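Chymotrypsin-like serine protease (Equine arteritis virus, PDB 1MBM) cleaves peptide bonds as a serine endopeptidase and probably processes the viral replicase polyprotein. Local coordinates at residues Arg3-Gly7 with Gly17-Thr21; Thr21-Val26 with Glu62-Gln67; Leu29-Val34 with Asp113-Ala117; Thr91-Glu97 with Leu194-Glu198. One frame throughout, in Å; residues are numbered along the deposited sequence.

Contact 1: residues Arg3-Gly7 with Gly17-Thr21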
loop_
_atom_site.group_PDB
_atom_site.type_symbol
_atom_site.label_atom_id
_atom_site.label_comp_id
_atom_site.label_asym_id
_atom_site.label_seq_id
_atom_site.Cartn_x
_atom_site.Cartn_y
_atom_site.Cartn_z
ATOM N N ARG A 3 -0.538 5.388 -11.567
ATOM C CA ARG A 3 -0.529 6.815 -11.270
ATOM C C ARG A 3 0.796 7.392 -11.771
ATOM O O ARG A 3 1.798 6.673 -11.876
ATOM C CB ARG A 3 -0.663 7.068 -9.778
ATOM C CG ARG A 3 -2.039 6.866 -9.214
ATOM C CD ARG A 3 -2.060 7.012 -7.695
ATOM N NE ARG A 3 -3.372 6.729 -7.141
ATOM C CZ ARG A 3 -3.909 7.392 -6.132
ATOM N NH1 ARG A 3 -3.243 8.386 -5.565
ATOM N NH2 ARG A 3 -5.114 7.072 -5.700
ATOM N N GLY A 4 0.784 8.686 -12.076
ATOM C CA GLY A 4 1.918 9.389 -12.648
ATOM C C GLY A 4 3.191 9.399 -11.831
ATOM O O GLY A 4 4.289 9.526 -12.390
ATOM N N ASN A 5 3.052 9.243 -10.517
ATOM C CA ASN A 5 4.206 9.247 -9.623
ATOM C C ASN A 5 4.664 7.848 -9.170
ATOM O O ASN A 5 5.425 7.710 -8.211
ATOM C CB ASN A 5 3.914 10.131 -8.410
ATOM C CG ASN A 5 2.923 9.490 -7.443
ATOM O OD1 ASN A 5 1.953 8.852 -7.860
ATOM N ND2 ASN A 5 3.173 9.645 -6.148
ATOM N N VAL A 6 4.229 6.817 -9.881
ATOM C CA VAL A 6 4.586 5.456 -9.518
ATOM C C VAL A 6 5.682 4.907 -10.428
ATOM O O VAL A 6 5.603 5.026 -11.645
ATOM C CB VAL A 6 3.348 4.536 -9.539
ATOM C CG1 VAL A 6 3.742 3.058 -9.370
ATOM C CG2 VAL A 6 2.374 4.969 -8.453
ATOM N N GLY A 7 6.715 4.318 -9.829
ATOM C CA GLY A 7 7.793 3.740 -10.607
ATOM C C GLY A 7 8.237 2.358 -10.160
ATOM O O GLY A 7 7.712 1.800 -9.191
ATOM N N GLY A 17 7.793 1.666 -6.465
ATOM C CA GLY A 17 8.040 2.855 -5.676
ATOM C C GLY A 17 7.103 3.989 -6.022
ATOM O O GLY A 17 6.329 3.907 -6.974
ATOM N N SER A 18 7.159 5.053 -5.229
ATOM C CA SER A 18 6.363 6.235 -5.499
ATOM C C SER A 18 7.205 7.479 -5.236
ATOM O O SER A 18 8.111 7.456 -4.413
ATOM C CB SER A 18 5.052 6.235 -4.710
ATOM O OG SER A 18 5.275 6.249 -3.320
ATOM N N VAL A 19 6.914 8.550 -5.963
ATOM C CA VAL A 19 7.695 9.784 -5.891
ATOM C C VAL A 19 6.828 10.965 -5.453
ATOM O O VAL A 19 5.714 11.122 -5.917
ATOM C CB VAL A 19 8.346 10.097 -7.258
ATOM C CG1 VAL A 19 9.275 11.275 -7.146
ATOM C CG2 VAL A 19 9.123 8.875 -7.757
ATOM N N TRP A 20 7.355 11.795 -4.562
ATOM C CA TRP A 20 6.571 12.863 -3.956
ATOM C C TRP A 20 7.383 14.115 -3.694
ATOM O O TRP A 20 8.607 14.097 -3.762
ATOM C CB TRP A 20 6.003 12.397 -2.611
ATOM C CG TRP A 20 5.387 11.039 -2.637
ATOM C CD1 TRP A 20 6.041 9.835 -2.575
ATOM C CD2 TRP A 20 3.992 10.734 -2.723
ATOM N NE1 TRP A 20 5.133 8.805 -2.627
ATOM C CE2 TRP A 20 3.867 9.330 -2.721
ATOM C CE3 TRP A 20 2.830 11.508 -2.815
ATOM C CZ2 TRP A 20 2.634 8.689 -2.808
ATOM C CZ3 TRP A 20 1.599 10.865 -2.901
ATOM C CH2 TRP A 20 1.515 9.471 -2.898
ATOM N N THR A 21 6.681 15.202 -3.365
ATOM C CA THR A 21 7.328 16.450 -2.990
ATOM C C THR A 21 7.118 16.698 -1.494
ATOM O O THR A 21 6.032 16.450 -0.973
ATOM C CB THR A 21 6.740 17.628 -3.811
ATOM O OG1 THR A 21 7.120 17.487 -5.187
ATOM C CG2 THR A 21 7.374 18.954 -3.404
#
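The polar groups here are satisfied mainly by backbone pairing. Gly-7 and Gly-17 form an antiparallel hydrogen-bonded pair (CA-CA 5.0 Å): Gly-7 N donates to Gly-17 O at 2.9 Å, and Gly-17 N to Gly-7 O at 2.7 Å. Val-6 and Ser-18 follow as a non-hydrogen-bonded pair, CA-CA 4.5 Å, with both side chains on the same face. Val-6 N instead turns back to Arg-3 O (3.1 Å), closing a type I turn. Past this pair, Asn-5 O accepts from Val-19 N at 2.8 Å. The return bond comes from a side chain: Asn-5 ND2, with chi1 in p, reaches Val-19 O at 2.9 Å. That nitrogen sits over one face of the Trp-20 indole, ND2 being 3.5 Å from CE2. The indole donor is met within its own strand, Trp-20 NE1 to Ser-18 OG at 2.7 Å. Ser-18 and Trp-20 pair by backbone hydrogen bonds with Leu-29 and Val-27 of the next strand; Arg-3 NE is salt-bridged to Asp-95, and Thr-21 OG1 bonded to Trp-74 O. One hydrogen-bonded and one non-hydrogen-bonded antiparallel pair, extended by an asparagine side chain, mark the first hairpin of the N-terminal beta barrel of the chymotrypsin fold.

Contact 2: residues Thr21-Val26 with Glu62-Gln67; sequences TRNNEV and EAVTTQ
Arg-22 centres a salt-bridge network. Extended to chi2 (t, t) and bent at chi3 (p), it gives NH2 to Glu-62 OE2 at 3.0 Å and NH1 to Glu-62 OE1 at 3.3 Å, while NE and NH2 each lie 2.9 Å from OE2 of Glu-25. Glu-62 is t at chi1 and chi2, Glu-25 p then t. Asn-23 (phi/psi 39/58) and Asn-24 (67/12) are central in a type I' turn, closed by Arg-22 N to Glu-25 O (3.0 Å) and Glu-25 N to Arg-22 O (2.8 Å). Residues 62-65 are extended, and Thr-65 forms an antiparallel hydrogen-bonded pair with Val-26, CA-CA 5.0 Å: Val-26 N to Thr-65 O 2.9 Å, Thr-65 N to Val-26 O 2.8 Å. One water joins Asn-24 O (2.9 Å) to Gln-67 N (2.8 Å). Val-26 (chi1 t) packs CG1 3.8 Å from Thr-65 CG2 and CG2 3.6 Å from Gln-67 NE2. A beta hairpin with a two-residue type I' loop thus pairs its strand 25-31 with strand 60-65 of the N-terminal barrel.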
loop_
_atom_site.group_PDB
_atom_site.type_symbol
_atom_site.label_atom_id
_atom_site.label_comp_id
_atom_site.label_asym_id
_atom_site.label_seq_id
_atom_site.Cartn_x
_atom_site.Cartn_y
_atom_site.Cartn_z
ATOM N N THR A 21 6.681 15.202 -3.365
ATOM C CA THR A 21 7.328 16.450 -2.990
ATOM C C THR A 21 7.118 16.698 -1.494
ATOM O O THR A 21 6.032 16.450 -0.973
ATOM C CB THR A 21 6.740 17.628 -3.811
ATOM O OG1 THR A 21 7.120 17.487 -5.187
ATOM C CG2 THR A 21 7.374 18.954 -3.404
ATOM N N ARG A 22 8.167 17.165 -0.817
ATOM C CA ARG A 22 8.107 17.547 0.592
ATOM C C ARG A 22 9.184 18.605 0.909
ATOM O O ARG A 22 10.369 18.348 0.746
ATOM C CB ARG A 22 8.307 16.314 1.476
ATOM C CG ARG A 22 8.086 16.557 2.972
ATOM C CD ARG A 22 8.459 15.363 3.846
ATOM N NE ARG A 22 9.821 14.904 3.580
ATOM C CZ ARG A 22 10.260 13.678 3.827
ATOM N NH1 ARG A 22 9.445 12.772 4.348
ATOM N NH2 ARG A 22 11.520 13.357 3.560
ATOM N N ASN A 23 8.773 19.786 1.350
ATOM C CA ASN A 23 9.710 20.858 1.731
ATOM C C ASN A 23 10.949 21.015 0.837
ATOM O O ASN A 23 12.092 20.903 1.312
ATOM C CB ASN A 23 10.158 20.677 3.182
ATOM C CG ASN A 23 8.993 20.561 4.137
ATOM O OD1 ASN A 23 7.983 21.237 3.974
ATOM N ND2 ASN A 23 9.123 19.692 5.135
ATOM N N ASN A 24 10.715 21.248 -0.451
ATOM C CA ASN A 24 11.789 21.461 -1.428
ATOM C C ASN A 24 12.675 20.243 -1.705
ATOM O O ASN A 24 13.745 20.360 -2.304
ATOM C CB ASN A 24 12.641 22.679 -1.058
ATOM C CG ASN A 24 13.253 23.344 -2.266
ATOM O OD1 ASN A 24 12.540 23.820 -3.150
ATOM N ND2 ASN A 24 14.581 23.375 -2.320
ATOM N N GLU A 25 12.250 19.074 -1.247
ATOM C CA GLU A 25 12.985 17.860 -1.561
ATOM C C GLU A 25 12.050 16.907 -2.287
ATOM O O GLU A 25 10.820 17.034 -2.202
ATOM C CB GLU A 25 13.612 17.230 -0.305
ATOM C CG GLU A 25 12.693 16.333 0.509
ATOM C CD GLU A 25 13.180 16.140 1.937
ATOM O OE1 GLU A 25 14.417 16.080 2.147
ATOM O OE2 GLU A 25 12.327 16.050 2.851
ATOM N N VAL A 26 12.638 15.989 -3.048
ATOM C CA VAL A 26 11.879 14.981 -3.770
ATOM C C VAL A 26 12.023 13.691 -2.983
ATOM O O VAL A 26 13.140 13.268 -2.677
ATOM C CB VAL A 26 12.393 14.839 -5.213
ATOM C CG1 VAL A 26 11.820 13.596 -5.878
ATOM C CG2 VAL A 26 12.047 16.089 -6.010
ATOM N N GLU A 62 12.607 5.085 2.766
ATOM C CA GLU A 62 12.464 6.413 2.184
ATOM C C GLU A 62 13.797 6.990 1.729
ATOM O O GLU A 62 14.771 7.006 2.497
ATOM C CB GLU A 62 11.824 7.363 3.216
ATOM C CG GLU A 62 11.910 8.844 2.871
ATOM C CD GLU A 62 11.360 9.725 3.993
ATOM O OE1 GLU A 62 10.178 9.588 4.335
ATOM O OE2 GLU A 62 12.114 10.540 4.543
ATOM N N ALA A 63 13.827 7.481 0.490
ATOM C CA ALA A 63 14.995 8.179 -0.048
ATOM C C ALA A 63 14.616 9.608 -0.373
ATOM O O ALA A 63 13.447 9.905 -0.639
ATOM C CB ALA A 63 15.496 7.497 -1.321
ATOM N N VAL A 64 15.603 10.495 -0.345
ATOM C CA VAL A 64 15.385 11.878 -0.740
ATOM C C VAL A 64 16.361 12.251 -1.848
ATOM O O VAL A 64 17.477 11.722 -1.922
ATOM C CB VAL A 64 15.497 12.881 0.434
ATOM C CG1 VAL A 64 14.454 12.582 1.498
ATOM C CG2 VAL A 64 16.903 12.895 1.024
ATOM N N THR A 65 15.904 13.111 -2.747
ATOM C CA THR A 65 16.731 13.619 -3.829
ATOM C C THR A 65 16.199 15.006 -4.158
ATOM O O THR A 65 15.441 15.568 -3.371
ATOM C CB THR A 65 16.777 12.640 -5.055
ATOM O OG1 THR A 65 17.471 13.258 -6.137
ATOM C CG2 THR A 65 15.406 12.374 -5.636
ATOM N N THR A 66 16.619 15.587 -5.273
ATOM C CA THR A 66 16.187 16.942 -5.608
ATOM C C THR A 66 15.490 16.995 -6.959
ATOM O O THR A 66 15.515 16.022 -7.729
ATOM C CB THR A 66 17.380 17.928 -5.608
ATOM O OG1 THR A 66 18.419 17.427 -6.458
ATOM C CG2 THR A 66 18.043 18.008 -4.231
ATOM N N GLN A 67 14.879 18.148 -7.240
ATOM C CA GLN A 67 14.187 18.386 -8.501
ATOM C C GLN A 67 15.137 18.328 -9.695
ATOM O O GLN A 67 14.739 17.938 -10.781
ATOM C CB GLN A 67 13.460 19.739 -8.477
ATOM C CG GLN A 67 12.122 19.738 -7.745
ATOM C CD GLN A 67 11.037 19.003 -8.513
ATOM O OE1 GLN A 67 11.104 18.891 -9.744
ATOM N NE2 GLN A 67 10.036 18.504 -7.795
HETATM O O HOH W 1 14.402 19.771 -5.048
#

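Contact 3: residues Leu29-Val34 with Asp113-Ala117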
loop_
_atom_site.group_PDB
_atom_site.type_symbol
_atom_site.label_atom_id
_atom_site.label_comp_id
_atom_site.label_asym_id
_atom_site.label_seq_id
_atom_site.Cartn_x
_atom_site.Cartn_y
_atom_site.Cartn_z
ATOM N N LEU A 29 9.521 6.619 -1.945
ATOM C CA LEU A 29 9.175 5.543 -1.005
ATOM C C LEU A 29 9.117 4.175 -1.668
ATOM O O LEU A 29 8.699 4.060 -2.812
ATOM C CB LEU A 29 7.808 5.793 -0.383
ATOM C CG LEU A 29 7.569 7.166 0.226
ATOM C CD1 LEU A 29 6.129 7.259 0.745
ATOM C CD2 LEU A 29 8.590 7.455 1.328
ATOM N N THR A 30 9.506 3.144 -0.923
ATOM C CA THR A 30 9.437 1.755 -1.377
ATOM C C THR A 30 9.598 0.872 -0.137
ATOM O O THR A 30 9.561 1.380 0.999
ATOM C CB THR A 30 10.518 1.441 -2.481
ATOM O OG1 THR A 30 10.308 0.139 -3.045
ATOM C CG2 THR A 30 11.943 1.362 -1.891
ATOM N N ALA A 31 9.730 -0.436 -0.346
ATOM C CA ALA A 31 9.889 -1.386 0.754
ATOM C C ALA A 31 11.366 -1.698 1.002
ATOM O O ALA A 31 12.138 -1.863 0.059
ATOM C CB ALA A 31 9.124 -2.671 0.467
ATOM N N SER A 32 11.745 -1.805 2.270
ATOM C CA SER A 32 13.138 -2.095 2.627
ATOM C C SER A 32 13.663 -3.413 2.042
ATOM O O SER A 32 14.807 -3.487 1.604
ATOM C CB SER A 32 13.308 -2.094 4.145
ATOM O OG SER A 32 12.829 -0.876 4.692
ATOM N N HIS A 33 12.836 -4.453 2.026
ATOM C CA HIS A 33 13.308 -5.743 1.523
ATOM C C HIS A 33 13.515 -5.730 -0.003
ATOM O O HIS A 33 14.227 -6.566 -0.542
ATOM C CB HIS A 33 12.397 -6.890 1.966
ATOM C CG HIS A 33 11.097 -6.954 1.231
ATOM N ND1 HIS A 33 9.999 -6.203 1.597
ATOM C CD2 HIS A 33 10.710 -7.694 0.165
ATOM C CE1 HIS A 33 8.997 -6.468 0.778
ATOM N NE2 HIS A 33 9.403 -7.367 -0.101
ATOM N N VAL A 34 12.885 -4.781 -0.690
ATOM C CA VAL A 34 13.119 -4.583 -2.113
ATOM C C VAL A 34 14.505 -3.947 -2.294
ATOM O O VAL A 34 15.276 -4.329 -3.185
ATOM C CB VAL A 34 12.031 -3.690 -2.735
ATOM C CG1 VAL A 34 12.466 -3.163 -4.105
ATOM C CG2 VAL A 34 10.716 -4.462 -2.838
ATOM N N ASP A 113 4.683 -6.028 -6.537
ATOM C CA ASP A 113 3.953 -4.897 -5.969
ATOM C C ASP A 113 4.507 -4.463 -4.623
ATOM O O ASP A 113 4.021 -3.482 -4.056
ATOM C CB ASP A 113 2.469 -5.221 -5.761
ATOM C CG ASP A 113 1.729 -5.492 -7.056
ATOM O OD1 ASP A 113 2.097 -4.919 -8.102
ATOM O OD2 ASP A 113 0.751 -6.269 -7.108
ATOM N N SER A 114 5.482 -5.199 -4.088
ATOM C CA SER A 114 6.089 -4.809 -2.813
ATOM C C SER A 114 6.637 -3.395 -2.950
ATOM O O SER A 114 7.262 -3.057 -3.955
ATOM C CB SER A 114 7.194 -5.786 -2.403
ATOM O OG SER A 114 6.633 -6.988 -1.894
ATOM N N GLY A 115 6.369 -2.561 -1.957
ATOM C CA GLY A 115 6.813 -1.185 -2.003
ATOM C C GLY A 115 5.789 -0.175 -2.492
ATOM O O GLY A 115 6.010 1.026 -2.323
ATOM N N SER A 116 4.705 -0.640 -3.122
ATOM C CA SER A 116 3.646 0.259 -3.591
ATOM C C SER A 116 3.138 1.114 -2.439
ATOM O O SER A 116 2.956 0.625 -1.326
ATOM C CB SER A 116 2.441 -0.510 -4.176
ATOM O OG SER A 116 2.816 -1.390 -5.241
ATOM N N ALA A 117 2.909 2.391 -2.704
ATOM C CA ALA A 117 2.358 3.260 -1.673
ATOM C C ALA A 117 0.937 2.792 -1.454
ATOM O O ALA A 117 0.257 2.398 -2.404
ATOM C CB ALA A 117 2.361 4.714 -2.130
HETATM O O HOH W 2 5.851 3.677 -2.565
HETATM O O HOH W 3 8.404 -9.419 -2.222
#
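Asp-113 opens the second segment with its CA-to-CB bond pointing away from residues 29-34; its carboxylate OD2 is salt-bridged to Arg-197. Its carbonyl serves the turn: Asp-113 O accepts from Ser-116 N at 3.1 Å and from Ser-116 OG at 2.7 Å, closing a type II turn over Ser-114 and Gly-115. The CA-to-CB bond of Ser-114 points toward the other segment. Ser-114 CB packs 3.8 Å from Val-34 CG2, and its OG lies 3.3 Å from His-33 NE2, near the plane of the imidazole; a water sits 3.0 Å from Ser-114 OG and 3.1 Å from His-33 NE2. On the far side of that ring, His-33 ND1 is hydrogen-bonded to Asp-59 OD1. Gly-115 comes closest to the backbone of strand 25-31, its CA 3.4 Å from Ala-31 N, which finds no acceptor. At phi/psi 97/-15 a CB would jam against the carbonyl O of Ser-114, and an ideal CB would fall 2.6 Å from Thr-30 OG1, so only glycine fits. A second water ties Gly-115 O (2.7 Å) to Leu-29 O (2.9 Å). Ser-116 again has its CA-to-CB bond pointing away, and Ala-117 leads into strand 117-120, its methyl packing on Ser-18. Ser-114, in an Asp-Ser-Gly sequence, with His-33 and Asp-59 across the junction of the two barrels, has charge-relay geometry, consistent with the catalytic triad of chymotrypsin-like proteases.

Contact 4: residues Thr91-Glu97 with Leu194-Glu198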
loop_
_atom_site.group_PDB
_atom_site.type_symbol
_atom_site.label_atom_id
_atom_site.label_comp_id
_atom_site.label_asym_id
_atom_site.label_seq_id
_atom_site.Cartn_x
_atom_site.Cartn_y
_atom_site.Cartn_z
ATOM N N THR A 91 0.050 0.360 -7.530
ATOM C CA THR A 91 1.030 -0.481 -8.209
ATOM C C THR A 91 1.437 0.102 -9.552
ATOM O O THR A 91 0.828 1.052 -10.055
ATOM C CB THR A 91 0.498 -1.921 -8.403
ATOM O OG1 THR A 91 -0.357 -1.982 -9.555
ATOM C CG2 THR A 91 -0.402 -2.324 -7.253
ATOM N N ALA A 92 2.462 -0.488 -10.147
ATOM C CA ALA A 92 2.929 -0.043 -11.454
ATOM C C ALA A 92 1.968 -0.392 -12.599
ATOM O O ALA A 92 2.182 0.024 -13.735
ATOM C CB ALA A 92 4.291 -0.595 -11.722
ATOM N N THR A 93 0.912 -1.149 -12.311
ATOM C CA THR A 93 -0.066 -1.480 -13.346
ATOM C C THR A 93 -1.457 -1.025 -12.956
ATOM O O THR A 93 -2.448 -1.629 -13.353
ATOM C CB THR A 93 -0.090 -2.986 -13.661
ATOM O OG1 THR A 93 -0.009 -3.731 -12.443
ATOM C CG2 THR A 93 1.167 -3.407 -14.427
ATOM N N GLY A 94 -1.530 0.045 -12.172
ATOM C CA GLY A 94 -2.809 0.584 -11.764
ATOM C C GLY A 94 -3.072 0.444 -10.278
ATOM O O GLY A 94 -2.403 -0.331 -9.582
ATOM N N ASP A 95 -4.054 1.203 -9.801
ATOM C CA ASP A 95 -4.477 1.147 -8.419
ATOM C C ASP A 95 -5.304 -0.089 -8.102
ATOM O O ASP A 95 -6.258 -0.430 -8.808
ATOM C CB ASP A 95 -5.304 2.377 -8.056
ATOM C CG ASP A 95 -4.464 3.624 -7.926
ATOM O OD1 ASP A 95 -3.232 3.556 -8.152
ATOM O OD2 ASP A 95 -4.961 4.721 -7.627
ATOM N N GLU A 96 -4.937 -0.742 -7.011
ATOM C CA GLU A 96 -5.674 -1.885 -6.517
ATOM C C GLU A 96 -6.462 -1.395 -5.299
ATOM O O GLU A 96 -5.869 -0.970 -4.304
ATOM C CB GLU A 96 -4.677 -2.972 -6.127
ATOM C CG GLU A 96 -5.226 -4.380 -6.044
ATOM C CD GLU A 96 -5.878 -4.854 -7.330
ATOM O OE1 GLU A 96 -5.182 -5.206 -8.306
ATOM O OE2 GLU A 96 -7.105 -4.883 -7.350
ATOM N N GLU A 97 -7.790 -1.411 -5.384
ATOM C CA GLU A 97 -8.621 -1.011 -4.251
ATOM C C GLU A 97 -8.707 -2.154 -3.247
ATOM O O GLU A 97 -9.067 -3.268 -3.612
ATOM C CB GLU A 97 -10.035 -0.591 -4.699
ATOM C CG GLU A 97 -10.940 -0.241 -3.521
ATOM C CD GLU A 97 -12.191 0.544 -3.900
ATOM O OE1 GLU A 97 -13.194 -0.085 -4.294
ATOM O OE2 GLU A 97 -12.185 1.789 -3.778
ATOM N N LEU A 194 -12.082 -7.557 -5.062
ATOM C CA LEU A 194 -10.784 -8.222 -5.229
ATOM C C LEU A 194 -10.256 -8.220 -6.673
ATOM O O LEU A 194 -10.939 -8.681 -7.590
ATOM C CB LEU A 194 -10.880 -9.667 -4.701
ATOM C CG LEU A 194 -11.508 -10.754 -5.592
ATOM C CD1 LEU A 194 -10.452 -11.759 -6.040
ATOM C CD2 LEU A 194 -12.647 -11.483 -4.901
ATOM N N SER A 195 -9.044 -7.695 -6.856
ATOM C CA SER A 195 -8.395 -7.599 -8.169
ATOM C C SER A 195 -9.145 -6.657 -9.116
ATOM O O SER A 195 -10.042 -7.076 -9.853
ATOM C CB SER A 195 -8.191 -8.979 -8.800
ATOM O OG SER A 195 -7.780 -8.855 -10.144
ATOM N N ASN A 196 -8.750 -5.388 -9.108
ATOM C CA ASN A 196 -9.465 -4.371 -9.871
ATOM C C ASN A 196 -8.584 -3.336 -10.577
ATOM O O ASN A 196 -9.087 -2.327 -11.068
ATOM C CB ASN A 196 -10.457 -3.656 -8.942
ATOM C CG ASN A 196 -9.796 -3.135 -7.667
ATOM O OD1 ASN A 196 -8.908 -2.291 -7.718
ATOM N ND2 ASN A 196 -10.230 -3.645 -6.519
ATOM N N ARG A 197 -7.281 -3.583 -10.644
ATOM C CA ARG A 197 -6.367 -2.603 -11.230
ATOM C C ARG A 197 -6.468 -2.459 -12.754
ATOM O O ARG A 197 -5.973 -1.487 -13.321
ATOM C CB ARG A 197 -4.920 -2.864 -10.789
ATOM C CG ARG A 197 -4.231 -4.017 -11.489
ATOM C CD ARG A 197 -2.784 -4.216 -11.054
ATOM N NE ARG A 197 -2.682 -4.962 -9.805
ATOM C CZ ARG A 197 -1.536 -5.325 -9.243
ATOM N NH1 ARG A 197 -0.381 -5.008 -9.811
ATOM N NH2 ARG A 197 -1.544 -6.016 -8.113
ATOM N N GLU A 198 -7.121 -3.419 -13.402
ATOM C CA GLU A 198 -7.317 -3.381 -14.847
ATOM C C GLU A 198 -8.648 -2.724 -15.208
ATOM O O GLU A 198 -9.392 -2.263 -14.337
ATOM C CB GLU A 198 -7.238 -4.795 -15.436
ATOM C CG GLU A 198 -7.814 -5.890 -14.544
ATOM C CD GLU A 198 -9.335 -5.904 -14.510
ATOM O OE1 GLU A 198 -9.949 -6.332 -15.512
ATOM O OE2 GLU A 198 -9.915 -5.494 -13.479
HETATM O O HOH W 4 -5.844 -7.086 -10.706
#
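The C-terminal tail docks here on a beta hairpin of the second barrel: residues 194-198, following helix 185-192 of the C-terminal extension, lie against the turn 91-94 and the start of strand 94-100. Arg-197 NE makes a salt bridge with Glu-96 OE1 (2.9 Å), its NH1 donates to Thr-93 OG1 (2.9 Å), and its NH2 pairs with Asp-113, beside the presumed catalytic serine, and with Trp-108 O. Thr-91 CB lies over one face of the guanidinium. Thr-91 OG1 is engaged within its own segment, accepting from Thr-93 N at 3.1 Å, which makes an ST turn, and donating to Gly-94 O at 2.6 Å. Gly-94 (phi/psi 113/164) has no room for a side chain, since an ideal CB would fall 2.6 Å from Arg-197 O. The other Glu-96 oxygen, OE2, takes a very short bond from Asn-196 N, 2.5 Å. The Asn-196 amide bonds the backbone of Glu-97 twice: Glu-97 N to OD1 at 2.7 Å and ND2 to Glu-97 O at 3.2 Å. With both oxygens of one carboxylate engaged and a side-chain amide standing in for a strand partner, the tail is held by directional polar bonds rather than hydrophobic packing.

Contacts 1 and 3 are buried, contact 4 is partly buried and contact 2 lies at the surface. Contacts 1 and 2 lie in the N-terminal barrel, and contact 3 joins that barrel to the second: 1 and 2 both use strand 14-22, 2 and 3 both use strand 25-31, and the backbone hydrogen bond Leu-29 N to Ser-18 O, 3.0 Å, links contacts 1 and 3. Contact 4 belongs to the second barrel, yet salt bridges tie it to contact 1 (Arg-3 NE to Asp-95 OD2, 2.6 Å) and contact 3 (Arg-197 NH2 to Asp-113 OD2, 2.5 Å). Backbone pairing dominates contact 1, charged networks contacts 2 and 4, and close backbone approach with bridging waters contact 3.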